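PDB 1LRZ: aminoacyltransferase FemA from Staphylococcus aureus, which catalyses the addition of glycines 2 and 3 to the pentaglycine bridge of staphylococcal peptidoglycan, using glycyl-tRNA as the donor. Local coordinates for residues Q114-I122 against V380-I390; G144-V152 against G365-D376. All coordinates share one frame; numbering follows the deposited sequence.

Interaction 1: residues Q114-I122 against V380-I390; sequences QYLNHDGEI and VKFKKGYNAEI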
loop_
_atom_site.group_PDB
_atom_site.type_symbol
_atom_site.label_atom_id
_atom_site.label_comp_id
_atom_site.label_asym_id
_atom_site.label_seq_id
_atom_site.Cartn_x
_atom_site.Cartn_y
_atom_site.Cartn_z
ATOM N N GLN A 114 -18.440 -5.714 -0.762
ATOM C CA GLN A 114 -18.771 -5.518 -2.172
ATOM C C GLN A 114 -17.525 -5.170 -2.997
ATOM O O GLN A 114 -16.525 -4.695 -2.452
ATOM C CB GLN A 114 -19.768 -4.357 -2.331
ATOM C CG GLN A 114 -21.072 -4.505 -1.587
ATOM C CD GLN A 114 -22.041 -3.377 -1.908
ATOM O OE1 GLN A 114 -23.179 -3.629 -2.299
ATOM N NE2 GLN A 114 -21.590 -2.125 -1.744
ATOM N N TYR A 115 -17.613 -5.387 -4.310
ATOM C CA TYR A 115 -16.545 -5.056 -5.253
ATOM C C TYR A 115 -17.117 -3.965 -6.148
ATOM O O TYR A 115 -18.278 -4.035 -6.535
ATOM C CB TYR A 115 -16.186 -6.264 -6.115
ATOM C CG TYR A 115 -15.697 -7.438 -5.312
ATOM C CD1 TYR A 115 -16.452 -8.612 -5.215
ATOM C CD2 TYR A 115 -14.478 -7.374 -4.639
ATOM C CE1 TYR A 115 -15.994 -9.698 -4.458
ATOM C CE2 TYR A 115 -14.012 -8.447 -3.886
ATOM C CZ TYR A 115 -14.771 -9.599 -3.798
ATOM O OH TYR A 115 -14.296 -10.646 -3.057
ATOM N N LEU A 116 -16.309 -2.961 -6.468
ATOM C CA LEU A 116 -16.759 -1.862 -7.322
ATOM C C LEU A 116 -15.663 -1.513 -8.317
ATOM O O LEU A 116 -14.543 -2.013 -8.193
ATOM C CB LEU A 116 -17.055 -0.612 -6.473
ATOM C CG LEU A 116 -18.113 -0.752 -5.362
ATOM C CD1 LEU A 116 -17.457 -1.184 -4.052
ATOM C CD2 LEU A 116 -18.805 0.567 -5.157
ATOM N N ASN A 117 -15.982 -0.678 -9.307
ATOM C CA ASN A 117 -14.948 -0.204 -10.228
ATOM C C ASN A 117 -14.614 1.191 -9.712
ATOM O O ASN A 117 -15.253 1.678 -8.771
ATOM C CB ASN A 117 -15.429 -0.147 -11.693
ATOM C CG ASN A 117 -16.666 0.735 -11.897
ATOM O OD1 ASN A 117 -16.869 1.734 -11.208
ATOM N ND2 ASN A 117 -17.480 0.369 -12.883
ATOM N N HIS A 118 -13.623 1.848 -10.302
ATOM C CA HIS A 118 -13.243 3.171 -9.827
ATOM C C HIS A 118 -14.172 4.306 -10.222
ATOM O O HIS A 118 -13.830 5.474 -10.034
ATOM C CB HIS A 118 -11.812 3.494 -10.245
ATOM C CG HIS A 118 -10.783 2.671 -9.530
ATOM N ND1 HIS A 118 -10.750 1.294 -9.609
ATOM C CD2 HIS A 118 -9.730 3.030 -8.754
ATOM C CE1 HIS A 118 -9.717 0.840 -8.920
ATOM N NE2 HIS A 118 -9.081 1.873 -8.391
ATOM N N ASP A 119 -15.337 3.963 -10.768
ATOM C CA ASP A 119 -16.335 4.955 -11.142
ATOM C C ASP A 119 -17.434 4.891 -10.085
ATOM O O ASP A 119 -18.443 5.584 -10.183
ATOM C CB ASP A 119 -16.933 4.638 -12.514
ATOM C CG ASP A 119 -15.970 4.928 -13.663
ATOM O OD1 ASP A 119 -16.239 4.455 -14.783
ATOM O OD2 ASP A 119 -14.958 5.633 -13.467
ATOM N N GLY A 120 -17.241 4.039 -9.082
ATOM C CA GLY A 120 -18.229 3.920 -8.024
ATOM C C GLY A 120 -19.401 2.992 -8.304
ATOM O O GLY A 120 -20.393 3.011 -7.572
ATOM N N GLU A 121 -19.298 2.177 -9.348
ATOM C CA GLU A 121 -20.365 1.240 -9.683
ATOM C C GLU A 121 -20.094 -0.136 -9.073
ATOM O O GLU A 121 -18.993 -0.684 -9.213
ATOM C CB GLU A 121 -20.482 1.103 -11.201
ATOM C CG GLU A 121 -20.726 2.426 -11.899
ATOM C CD GLU A 121 -20.779 2.291 -13.411
ATOM O OE1 GLU A 121 -21.728 2.834 -14.013
ATOM O OE2 GLU A 121 -19.875 1.651 -13.995
ATOM N N ILE A 122 -21.092 -0.701 -8.401
ATOM C CA ILE A 122 -20.922 -2.018 -7.804
ATOM C C ILE A 122 -20.765 -3.064 -8.911
ATOM O O ILE A 122 -21.577 -3.133 -9.836
ATOM C CB ILE A 122 -22.125 -2.392 -6.923
ATOM C CG1 ILE A 122 -22.182 -1.459 -5.705
ATOM C CG2 ILE A 122 -22.037 -3.868 -6.513
ATOM C CD1 ILE A 122 -23.464 -1.591 -4.881
ATOM N N VAL A 380 -7.518 8.628 -7.257
ATOM C CA VAL A 380 -8.348 7.515 -7.701
ATOM C C VAL A 380 -8.166 7.233 -9.192
ATOM O O VAL A 380 -8.137 6.071 -9.606
ATOM C CB VAL A 380 -9.850 7.772 -7.372
ATOM C CG1 VAL A 380 -10.734 6.674 -7.993
ATOM C CG2 VAL A 380 -10.046 7.777 -5.843
ATOM N N LYS A 381 -8.031 8.286 -9.994
ATOM C CA LYS A 381 -7.821 8.122 -11.439
ATOM C C LYS A 381 -6.469 7.440 -11.677
ATOM O O LYS A 381 -6.307 6.617 -12.586
ATOM C CB LYS A 381 -7.838 9.494 -12.140
ATOM C CG LYS A 381 -9.200 10.165 -12.180
ATOM C CD LYS A 381 -9.136 11.530 -12.869
ATOM C CE LYS A 381 -10.525 12.173 -12.957
ATOM N NZ LYS A 381 -10.498 13.501 -13.663
ATOM N N PHE A 382 -5.495 7.792 -10.852
ATOM C CA PHE A 382 -4.162 7.214 -10.967
ATOM C C PHE A 382 -4.231 5.708 -10.679
ATOM O O PHE A 382 -3.736 4.893 -11.462
ATOM C CB PHE A 382 -3.226 7.949 -10.004
ATOM C CG PHE A 382 -1.845 7.360 -9.892
ATOM C CD1 PHE A 382 -1.540 6.454 -8.874
ATOM C CD2 PHE A 382 -0.826 7.767 -10.752
ATOM C CE1 PHE A 382 -0.232 5.965 -8.708
ATOM C CE2 PHE A 382 0.484 7.283 -10.599
ATOM C CZ PHE A 382 0.780 6.386 -9.577
ATOM N N LYS A 383 -4.878 5.340 -9.581
ATOM C CA LYS A 383 -5.009 3.935 -9.208
ATOM C C LYS A 383 -5.811 3.174 -10.268
ATOM O O LYS A 383 -5.461 2.048 -10.651
ATOM C CB LYS A 383 -5.657 3.845 -7.823
ATOM C CG LYS A 383 -4.755 4.477 -6.752
ATOM C CD LYS A 383 -5.335 4.454 -5.347
ATOM C CE LYS A 383 -4.326 5.106 -4.386
ATOM N NZ LYS A 383 -4.720 5.071 -2.953
ATOM N N LYS A 384 -6.866 3.813 -10.765
ATOM C CA LYS A 384 -7.715 3.233 -11.802
ATOM C C LYS A 384 -6.890 2.840 -13.029
ATOM O O LYS A 384 -7.106 1.777 -13.629
ATOM C CB LYS A 384 -8.790 4.252 -12.206
ATOM C CG LYS A 384 -9.753 3.767 -13.273
ATOM C CD LYS A 384 -10.709 4.877 -13.656
ATOM C CE LYS A 384 -11.575 4.477 -14.841
ATOM N NZ LYS A 384 -12.549 5.561 -15.162
ATOM N N GLY A 385 -5.934 3.699 -13.378
ATOM C CA GLY A 385 -5.087 3.467 -14.534
ATOM C C GLY A 385 -4.234 2.207 -14.493
ATOM O O GLY A 385 -3.747 1.769 -15.540
ATOM N N TYR A 386 -4.051 1.625 -13.303
ATOM C CA TYR A 386 -3.257 0.406 -13.144
ATOM C C TYR A 386 -4.107 -0.859 -13.287
ATOM O O TYR A 386 -3.605 -1.976 -13.134
ATOM C CB TYR A 386 -2.565 0.398 -11.771
ATOM C CG TYR A 386 -1.304 1.231 -11.715
ATOM C CD1 TYR A 386 -0.071 0.699 -12.095
ATOM C CD2 TYR A 386 -1.348 2.562 -11.304
ATOM C CE1 TYR A 386 1.095 1.484 -12.061
ATOM C CE2 TYR A 386 -0.196 3.354 -11.273
ATOM C CZ TYR A 386 1.020 2.814 -11.648
ATOM O OH TYR A 386 2.160 3.608 -11.600
ATOM N N ASN A 387 -5.390 -0.670 -13.574
ATOM C CA ASN A 387 -6.346 -1.764 -13.729
ATOM C C ASN A 387 -6.712 -2.381 -12.387
ATOM O O ASN A 387 -7.058 -3.549 -12.323
ATOM C CB ASN A 387 -5.812 -2.884 -14.645
ATOM C CG ASN A 387 -6.929 -3.783 -15.165
ATOM O OD1 ASN A 387 -6.766 -4.994 -15.304
ATOM N ND2 ASN A 387 -8.070 -3.186 -15.461
ATOM N N ALA A 388 -6.625 -1.604 -11.317
ATOM C CA ALA A 388 -6.983 -2.103 -10.002
ATOM C C ALA A 388 -8.504 -2.131 -9.919
ATOM O O ALA A 388 -9.180 -1.594 -10.799
ATOM C CB ALA A 388 -6.430 -1.180 -8.934
ATOM N N GLU A 389 -9.049 -2.777 -8.890
ATOM C CA GLU A 389 -10.503 -2.787 -8.711
ATOM C C GLU A 389 -10.774 -2.266 -7.298
ATOM O O GLU A 389 -9.853 -2.189 -6.495
ATOM C CB GLU A 389 -11.076 -4.206 -8.880
ATOM C CG GLU A 389 -11.044 -5.041 -7.630
ATOM C CD GLU A 389 -11.601 -6.452 -7.829
ATOM O OE1 GLU A 389 -12.744 -6.598 -8.338
ATOM O OE2 GLU A 389 -10.887 -7.409 -7.460
ATOM N N ILE A 390 -12.013 -1.898 -6.981
ATOM C CA ILE A 390 -12.292 -1.411 -5.627
ATOM C C ILE A 390 -12.887 -2.515 -4.741
ATOM O O ILE A 390 -13.765 -3.269 -5.170
ATOM C CB ILE A 390 -13.308 -0.240 -5.616
ATOM C CG1 ILE A 390 -12.767 0.959 -6.415
ATOM C CG2 ILE A 390 -13.600 0.175 -4.168
ATOM C CD1 ILE A 390 -11.463 1.530 -5.887
HETATM O O HOH W 1 -14.606 -4.795 -9.753
HETATM O O HOH W 2 -11.966 -0.317 -11.497
#

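Interaction 2: residues G144-V152 against G365-D376; sequences GFHKGFDPV and GVSGKFTEDAED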
loop_
_atom_site.group_PDB
_atom_site.type_symbol
_atom_site.label_atom_id
_atom_site.label_comp_id
_atom_site.label_asym_id
_atom_site.label_seq_id
_atom_site.Cartn_x
_atom_site.Cartn_y
_atom_site.Cartn_z
ATOM N N GLY A 144 -22.372 1.513 10.399
ATOM C CA GLY A 144 -22.909 2.084 9.171
ATOM C C GLY A 144 -21.963 2.082 7.985
ATOM O O GLY A 144 -20.768 1.798 8.126
ATOM N N PHE A 145 -22.494 2.406 6.810
ATOM C CA PHE A 145 -21.670 2.415 5.607
ATOM C C PHE A 145 -21.007 3.767 5.408
ATOM O O PHE A 145 -21.341 4.520 4.497
ATOM C CB PHE A 145 -22.525 2.006 4.401
ATOM C CG PHE A 145 -23.121 0.631 4.548
ATOM C CD1 PHE A 145 -24.411 0.463 5.033
ATOM C CD2 PHE A 145 -22.340 -0.500 4.313
ATOM C CE1 PHE A 145 -24.919 -0.808 5.292
ATOM C CE2 PHE A 145 -22.833 -1.775 4.569
ATOM C CZ PHE A 145 -24.127 -1.929 5.059
ATOM N N HIS A 146 -20.046 4.061 6.279
ATOM C CA HIS A 146 -19.355 5.329 6.225
ATOM C C HIS A 146 -18.390 5.415 5.048
ATOM O O HIS A 146 -17.894 4.413 4.539
ATOM C CB HIS A 146 -18.636 5.594 7.553
ATOM C CG HIS A 146 -17.631 4.548 7.935
ATOM N ND1 HIS A 146 -16.303 4.625 7.568
ATOM C CD2 HIS A 146 -17.748 3.432 8.697
ATOM C CE1 HIS A 146 -15.644 3.604 8.093
ATOM N NE2 HIS A 146 -16.497 2.863 8.781
ATOM N N LYS A 147 -18.164 6.640 4.604
ATOM C CA LYS A 147 -17.275 6.944 3.483
ATOM C C LYS A 147 -16.413 8.139 3.866
ATOM O O LYS A 147 -16.754 8.889 4.786
ATOM C CB LYS A 147 -18.080 7.335 2.252
ATOM C CG LYS A 147 -18.985 6.269 1.695
ATOM C CD LYS A 147 -19.790 6.898 0.567
ATOM C CE LYS A 147 -20.608 5.881 -0.190
ATOM N NZ LYS A 147 -21.341 6.576 -1.284
ATOM N N GLY A 148 -15.316 8.335 3.144
ATOM C CA GLY A 148 -14.437 9.450 3.444
ATOM C C GLY A 148 -13.476 8.986 4.507
ATOM O O GLY A 148 -13.658 7.906 5.060
ATOM N N PHE A 149 -12.454 9.783 4.797
ATOM C CA PHE A 149 -11.478 9.401 5.805
ATOM C C PHE A 149 -11.884 9.907 7.184
ATOM O O PHE A 149 -11.901 11.113 7.434
ATOM C CB PHE A 149 -10.098 9.936 5.428
ATOM C CG PHE A 149 -9.725 9.670 4.002
ATOM C CD1 PHE A 149 -9.800 10.682 3.049
ATOM C CD2 PHE A 149 -9.332 8.397 3.597
ATOM C CE1 PHE A 149 -9.488 10.432 1.712
ATOM C CE2 PHE A 149 -9.019 8.136 2.262
ATOM C CZ PHE A 149 -9.098 9.156 1.318
ATOM N N ASP A 150 -12.217 8.970 8.067
ATOM C CA ASP A 150 -12.627 9.277 9.430
ATOM C C ASP A 150 -11.401 9.405 10.327
ATOM O O ASP A 150 -10.358 8.806 10.059
ATOM C CB ASP A 150 -13.537 8.169 9.957
ATOM C CG ASP A 150 -14.076 8.463 11.340
ATOM O OD1 ASP A 150 -13.302 8.394 12.321
ATOM O OD2 ASP A 150 -15.278 8.775 11.440
ATOM N N PRO A 151 -11.508 10.193 11.406
ATOM C CA PRO A 151 -10.360 10.354 12.303
ATOM C C PRO A 151 -10.024 9.063 13.047
ATOM O O PRO A 151 -8.859 8.775 13.311
ATOM C CB PRO A 151 -10.820 11.458 13.258
ATOM C CG PRO A 151 -11.818 12.226 12.448
ATOM C CD PRO A 151 -12.587 11.126 11.772
ATOM N N VAL A 152 -11.052 8.285 13.368
ATOM C CA VAL A 152 -10.862 7.041 14.108
ATOM C C VAL A 152 -10.998 5.768 13.278
ATOM O O VAL A 152 -10.087 4.938 13.247
ATOM C CB VAL A 152 -11.868 6.937 15.276
ATOM C CG1 VAL A 152 -11.599 5.680 16.086
ATOM C CG2 VAL A 152 -11.774 8.174 16.146
ATOM N N GLY A 365 -6.198 2.768 0.659
ATOM C CA GLY A 365 -7.319 3.680 0.795
ATOM C C GLY A 365 -7.825 4.667 -0.236
ATOM O O GLY A 365 -7.047 5.405 -0.833
ATOM N N VAL A 366 -9.141 4.649 -0.461
ATOM C CA VAL A 366 -9.795 5.636 -1.328
ATOM C C VAL A 366 -11.026 6.048 -0.513
ATOM O O VAL A 366 -11.548 5.249 0.278
ATOM C CB VAL A 366 -10.208 5.083 -2.736
ATOM C CG1 VAL A 366 -8.965 4.573 -3.477
ATOM C CG2 VAL A 366 -11.261 3.996 -2.607
ATOM N N SER A 367 -11.481 7.284 -0.690
ATOM C CA SER A 367 -12.609 7.800 0.088
ATOM C C SER A 367 -13.925 7.044 -0.069
ATOM O O SER A 367 -14.720 6.984 0.867
ATOM C CB SER A 367 -12.849 9.275 -0.248
ATOM O OG SER A 367 -13.328 9.402 -1.576
ATOM N N GLY A 368 -14.160 6.469 -1.239
ATOM C CA GLY A 368 -15.415 5.765 -1.444
ATOM C C GLY A 368 -16.459 6.701 -2.041
ATOM O O GLY A 368 -17.563 6.278 -2.381
ATOM N N LYS A 369 -16.106 7.977 -2.164
ATOM C CA LYS A 369 -16.996 8.981 -2.749
ATOM C C LYS A 369 -16.464 9.158 -4.170
ATOM O O LYS A 369 -15.577 9.981 -4.416
ATOM C CB LYS A 369 -16.885 10.313 -2.003
ATOM C CG LYS A 369 -17.219 10.273 -0.518
ATOM C CD LYS A 369 -16.946 11.640 0.110
ATOM C CE LYS A 369 -17.161 11.648 1.617
ATOM N NZ LYS A 369 -16.769 12.975 2.212
ATOM N N PHE A 370 -16.988 8.383 -5.105
ATOM C CA PHE A 370 -16.498 8.461 -6.464
ATOM C C PHE A 370 -17.111 9.608 -7.274
ATOM O O PHE A 370 -17.897 9.396 -8.193
ATOM C CB PHE A 370 -16.697 7.105 -7.158
ATOM C CG PHE A 370 -15.983 5.969 -6.465
ATOM C CD1 PHE A 370 -16.581 5.298 -5.399
ATOM C CD2 PHE A 370 -14.695 5.604 -6.843
ATOM C CE1 PHE A 370 -15.905 4.286 -4.713
ATOM C CE2 PHE A 370 -14.002 4.590 -6.162
ATOM C CZ PHE A 370 -14.609 3.933 -5.100
ATOM N N THR A 371 -16.738 10.828 -6.909
ATOM C CA THR A 371 -17.214 12.027 -7.592
ATOM C C THR A 371 -16.014 12.812 -8.115
ATOM O O THR A 371 -14.897 12.679 -7.605
ATOM C CB THR A 371 -18.009 12.937 -6.638
ATOM O OG1 THR A 371 -17.166 13.329 -5.550
ATOM C CG2 THR A 371 -19.236 12.202 -6.088
ATOM N N GLU A 372 -16.246 13.631 -9.132
ATOM C CA GLU A 372 -15.179 14.430 -9.712
ATOM C C GLU A 372 -14.648 15.430 -8.708
ATOM O O GLU A 372 -13.475 15.808 -8.754
ATOM C CB GLU A 372 -15.677 15.161 -10.963
ATOM C CG GLU A 372 -15.636 14.302 -12.219
ATOM C CD GLU A 372 -14.219 13.872 -12.579
ATOM O OE1 GLU A 372 -13.392 14.755 -12.906
ATOM O OE2 GLU A 372 -13.931 12.653 -12.528
ATOM N N ASP A 373 -15.515 15.841 -7.788
ATOM C CA ASP A 373 -15.147 16.808 -6.764
ATOM C C ASP A 373 -14.549 16.130 -5.534
ATOM O O ASP A 373 -14.092 16.800 -4.606
ATOM C CB ASP A 373 -16.381 17.623 -6.351
ATOM C CG ASP A 373 -17.376 16.810 -5.534
ATOM O OD1 ASP A 373 -17.119 16.584 -4.331
ATOM O OD2 ASP A 373 -18.412 16.389 -6.098
ATOM N N ALA A 374 -14.558 14.801 -5.518
ATOM C CA ALA A 374 -14.008 14.080 -4.381
ATOM C C ALA A 374 -12.607 14.579 -4.039
ATOM O O ALA A 374 -11.805 14.894 -4.915
ATOM C CB ALA A 374 -13.975 12.580 -4.667
ATOM N N GLU A 375 -12.330 14.646 -2.746
ATOM C CA GLU A 375 -11.041 15.086 -2.241
ATOM C C GLU A 375 -9.864 14.304 -2.840
ATOM O O GLU A 375 -8.800 14.873 -3.100
ATOM C CB GLU A 375 -11.043 14.934 -0.725
ATOM C CG GLU A 375 -9.748 15.267 -0.035
ATOM C CD GLU A 375 -9.795 14.876 1.432
ATOM O OE1 GLU A 375 -10.759 15.285 2.121
ATOM O OE2 GLU A 375 -8.874 14.159 1.892
ATOM N N ASP A 376 -10.059 13.004 -3.057
ATOM C CA ASP A 376 -9.006 12.155 -3.607
ATOM C C ASP A 376 -9.257 11.750 -5.066
ATOM O O ASP A 376 -8.729 10.744 -5.533
ATOM C CB ASP A 376 -8.839 10.902 -2.725
ATOM C CG ASP A 376 -10.083 9.995 -2.727
ATOM O OD1 ASP A 376 -11.192 10.481 -3.055
ATOM O OD2 ASP A 376 -9.949 8.792 -2.390
HETATM O O HOH W 3 -19.947 7.290 -4.027
#

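Interaction 1: residues Q114-I122 against V380-I390
The imidazole of H118 is held between I390 and K384. CD1 of I390 sits over the centre of one ring face, 3.5 Å from the ring centroid. CA of K384 lies over the opposite face at 3.8 Å and is shifted toward the rim. Both are CH-pi contacts. H118 has CG beside its own backbone N (chi1 -69°), and this sends the ring in between K384 and I390. ND1 is 2.8 Å from a water that donates to A388 O, and NE2 is hydrogen-bonded to S159 of the neighbouring strand 157-162. The long side chain of K384 runs past H118 in the opposite direction. CG of K384 is anti to the backbone N (chi1 -179°) and the chain beyond is extended. NZ therefore arrives at D119 OD2, on the syn side of the carboxylate, in a salt bridge of 2.9 Å. Strand 112-116 pairs antiparallel with its neighbour 389-393 within the mixed sheet. L116 and I390 form a hydrogen-bonded pair, with L116 N to I390 O at 2.9 Å and I390 N to L116 O at 2.8 Å. Their side chains share one sheet face and touch CB to CB at 3.9 Å. A second water bridges L116 O and E389 OE1. Beyond the strand, a type I turn runs from N117 to G120. N117 OD1 accepts from the backbone N of D119 and of E121, on opposite faces of the amide, and N117 ND2 donates to E121 OE2.

Interaction 2: residues G144-V152 against G365-D376
One direct hydrogen bond joins the two loops. G148 N donates to S367 O over 2.7 Å, nearly straight at 166°, in the carbonyl plane and on a lone pair. The CA atoms of G148 and S367 are 4.2 Å apart. The K369 side chain lies against this glycine, with CE 3.9 Å from G148 CA. A water accepts from K147 NZ and donates to G368 O. The extended chain of K147 lies alongside that carbonyl, with CD 3.7 Å from G368 O.

The F149 ring packs against the backbone at V366-S367, with its CE1 near S367 CB. Its CZ comes within 3.6 Å of S367 N. The carboxylates of E375 and D376 also border it. D376 meets the ring with its plane almost perpendicular (87°), and D376 OD2 is 3.8 Å from F149 CZ.

Bonds within 365-376 fix the surface that F149 meets. D376 grips S367 twice: OD2 accepts from S367 N at 2.7 Å and OD1 accepts from S367 OG. The S367 hydroxyl stands between backbone N and carbonyl carbon (chi1 68°), where it also accepts from K369 N and closes an ST turn. D376 holds the N-cap position, but its carboxylate turns back to S367 and makes no capping bond. The contact joins the loop between strands 141-142 and 157-162 to the strand-to-helix connection 365-376, with an ST turn tied by the residue just before helix 377-384.

In the fold
Interactions 1 and 2 lie side by side, with centres about 13 Å apart. Helix 377-384 connects them: the loop of interaction 2 leads into it, and V380, K383 and K384 of it take part in interaction 1. The ring of F370 extends from 365-376 to the turn of 114-122, where its CD2 is 3.3 Å from H118 O and its CD1 is 3.4 Å from G120 CA. F370 also touches I390. A salt bridge of 3.2 Å links K381 NZ to E372 OE1. K383 NZ bonds to F363 O and more weakly to G365 O. Strand 157-162 borders both contacts: S159 meets the side chains of K383 and A388, and Y157 meets V366 and K147.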